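Local coordinates for NBS-LRR class disease resistance protein (Oryza sativa subsp. japonica, PDB 6FU9) that probably serves as an immune receptor in rice, its small sensor domain binding another protein that is likely a pathogen effector, at residues A[7-12]-A[70-75]. Residues are numbered along the deposited sequence; the frame is centred on the assembly and turned at random.
Sequences QKIVFK and AMFLEV
Strands 7-12 and 71-75 run antiparallel, their axes at 145°, with a classic beta bulge interrupting the register. Val10 O takes two in-plane bonds, from Leu73 N at 2.8 Å and Glu74 N at 3.1 Å; Leu73, with psi at -41°, is the extra residue. On the N-terminal side of the bulge in 70-75 the Lys12-Met71 pair is doubly hydrogen-bonded, Lys12 N reaching Met71 O at 2.8 Å nearly along the C=O axis. On its C-terminal side, Val10 N meets a lone pair of Glu74 O at 2.9 Å.

Ile9 and Phe11 also pack against helix 56-66. The side chains of Phe11 and Phe72 diverge at the backbone, Phe72 starting away from strand 7-12, but its ring end comes back, so that Phe11 CE1 sits over one face of the Phe72 ring, near its rim, 3.5 Å from Phe72 CE1. The rings are inclined at 43°, and CG2 of Ile9, anti to its backbone N, adds a second apolar touch to Phe72. On the other face, Leu73 CD2 lies 3.9 Å from Val10 CG1 and 3.8 Å from Lys12 CG. The bent Lys12 chain then leads away to salt bridges with Asp45 and with an acidic side chain of another protein's chain. Extended Lys8 and Glu74 chains cross obliquely; Lys8 NZ and Glu74 OE2, 4.5 Å apart, are bridged by a water.

This pairs the first and last strands of a ferredoxin-like fold, as in heavy-metal-associated domains. Glu74 and Val75 continue the sheet into a strand of that other chain. With the water and Ser76 OG both on OE2 and the Lys8 ammonium nearby, Glu74 is probably ionised and held in position beside that interface.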
loop_
_atom_site.group_PDB
_atom_site.type_symbol
_atom_site.label_atom_id
_atom_site.label_comp_id
_atom_site.label_asym_id
_atom_site.label_seq_id
_atom_site.Cartn_x
_atom_site.Cartn_y
_atom_site.Cartn_z
ATOM N N GLN A 7 4.817 -2.998 11.624
ATOM C CA GLN A 7 4.247 -3.613 10.450
ATOM C C GLN A 7 3.449 -2.571 9.622
ATOM O O GLN A 7 2.888 -1.661 10.226
ATOM C CB GLN A 7 3.134 -4.617 10.890
ATOM C CG GLN A 7 3.473 -5.919 11.582
ATOM C CD GLN A 7 2.208 -6.441 12.257
ATOM O OE1 GLN A 7 1.786 -5.993 13.262
ATOM N NE2 GLN A 7 1.695 -7.529 11.716
ATOM N N LYS A 8 3.389 -2.788 8.334
ATOM C CA LYS A 8 2.529 -2.048 7.399
ATOM C C LYS A 8 1.752 -3.005 6.603
ATOM O O LYS A 8 2.332 -3.889 5.899
ATOM C CB LYS A 8 3.378 -1.164 6.502
ATOM C CG LYS A 8 2.567 -0.312 5.544
ATOM C CD LYS A 8 3.499 0.632 4.772
ATOM C CE LYS A 8 2.838 1.461 3.759
ATOM N NZ LYS A 8 3.917 2.273 3.167
ATOM N N ILE A 9 0.408 -2.964 6.682
ATOM C CA ILE A 9 -0.471 -3.849 5.994
ATOM C C ILE A 9 -1.415 -2.997 5.151
ATOM O O ILE A 9 -2.029 -2.060 5.676
ATOM C CB ILE A 9 -1.327 -4.681 6.934
ATOM C CG1 ILE A 9 -0.458 -5.476 7.935
ATOM C CG2 ILE A 9 -2.215 -5.608 6.147
ATOM C CD1 ILE A 9 -1.193 -6.016 9.106
ATOM N N VAL A 10 -1.515 -3.286 3.871
ATOM C CA VAL A 10 -2.433 -2.541 2.983
ATOM C C VAL A 10 -3.477 -3.486 2.466
ATOM O O VAL A 10 -3.117 -4.574 1.916
ATOM C CB VAL A 10 -1.700 -1.868 1.833
ATOM C CG1 VAL A 10 -2.688 -0.967 1.021
ATOM C CG2 VAL A 10 -0.521 -1.037 2.293
ATOM N N PHE A 11 -4.744 -3.093 2.606
ATOM C CA PHE A 11 -5.869 -3.808 2.039
ATOM C C PHE A 11 -6.441 -3.009 0.863
ATOM O O PHE A 11 -6.367 -1.770 0.872
ATOM C CB PHE A 11 -6.976 -4.039 3.049
ATOM C CG PHE A 11 -6.582 -4.841 4.253
ATOM C CD1 PHE A 11 -6.505 -6.222 4.171
ATOM C CD2 PHE A 11 -6.292 -4.257 5.459
ATOM C CE1 PHE A 11 -6.157 -6.998 5.272
ATOM C CE2 PHE A 11 -5.936 -5.008 6.559
ATOM C CZ PHE A 11 -5.881 -6.384 6.458
ATOM N N LYS A 12 -6.989 -3.718 -0.106
ATOM C CA LYS A 12 -7.868 -3.128 -1.131
ATOM C C LYS A 12 -9.262 -3.563 -0.792
ATOM O O LYS A 12 -9.565 -4.757 -0.672
ATOM C CB LYS A 12 -7.402 -3.557 -2.512
ATOM C CG LYS A 12 -6.164 -2.793 -3.019
ATOM C CD LYS A 12 -6.385 -1.378 -3.622
ATOM C CE LYS A 12 -6.809 -1.467 -5.065
ATOM N NZ LYS A 12 -7.149 -0.162 -5.649
ATOM N N ALA A 70 -12.622 -7.394 1.314
ATOM C CA ALA A 70 -11.257 -7.012 1.500
ATOM C C ALA A 70 -10.263 -8.042 0.967
ATOM O O ALA A 70 -10.463 -9.232 1.152
ATOM C CB ALA A 70 -11.023 -6.724 2.976
ATOM N N MET A 71 -9.216 -7.534 0.311
ATOM C CA MET A 71 -8.075 -8.349 -0.111
ATOM C C MET A 71 -6.781 -7.706 0.383
ATOM O O MET A 71 -6.636 -6.471 0.392
ATOM C CB MET A 71 -8.022 -8.512 -1.611
ATOM C CG MET A 71 -9.287 -9.197 -2.168
ATOM S SD MET A 71 -9.386 -10.964 -1.719
ATOM C CE MET A 71 -8.175 -11.614 -2.885
ATOM N N PHE A 72 -5.802 -8.523 0.699
ATOM C CA PHE A 72 -4.471 -8.003 0.955
ATOM C C PHE A 72 -3.844 -7.469 -0.316
ATOM O O PHE A 72 -3.847 -8.154 -1.360
ATOM C CB PHE A 72 -3.550 -9.058 1.558
ATOM C CG PHE A 72 -3.821 -9.421 2.990
ATOM C CD1 PHE A 72 -3.177 -8.772 3.983
ATOM C CD2 PHE A 72 -4.638 -10.490 3.324
ATOM C CE1 PHE A 72 -3.343 -9.158 5.316
ATOM C CE2 PHE A 72 -4.791 -10.877 4.624
ATOM C CZ PHE A 72 -4.177 -10.184 5.641
ATOM N N LEU A 73 -3.226 -6.295 -0.240
ATOM C CA LEU A 73 -2.391 -5.731 -1.286
ATOM C C LEU A 73 -0.924 -5.782 -0.941
ATOM O O LEU A 73 -0.095 -5.988 -1.830
ATOM C CB LEU A 73 -2.845 -4.260 -1.615
ATOM C CG LEU A 73 -1.965 -3.465 -2.603
ATOM C CD1 LEU A 73 -1.935 -4.100 -3.977
ATOM C CD2 LEU A 73 -2.496 -2.013 -2.712
ATOM N N GLU A 74 -0.602 -5.486 0.308
ATOM C CA GLU A 74 0.798 -5.451 0.707
ATOM C C GLU A 74 0.960 -5.854 2.150
ATOM O O GLU A 74 0.137 -5.518 3.020
ATOM C CB GLU A 74 1.322 -4.015 0.542
ATOM C CG GLU A 74 2.706 -3.797 1.124
ATOM C CD GLU A 74 3.116 -2.351 1.055
ATOM O OE1 GLU A 74 2.548 -1.580 0.275
ATOM O OE2 GLU A 74 4.095 -1.991 1.790
ATOM N N VAL A 75 2.066 -6.571 2.389
ATOM C CA VAL A 75 2.529 -6.809 3.755
ATOM C C VAL A 75 4.015 -6.433 3.790
ATOM O O VAL A 75 4.793 -6.961 2.981
ATOM C CB VAL A 75 2.328 -8.292 4.171
ATOM C CG1 VAL A 75 2.883 -8.563 5.526
ATOM C CG2 VAL A 75 0.853 -8.674 4.118
HETATM O O HOH W 1 5.213 0.463 1.588
#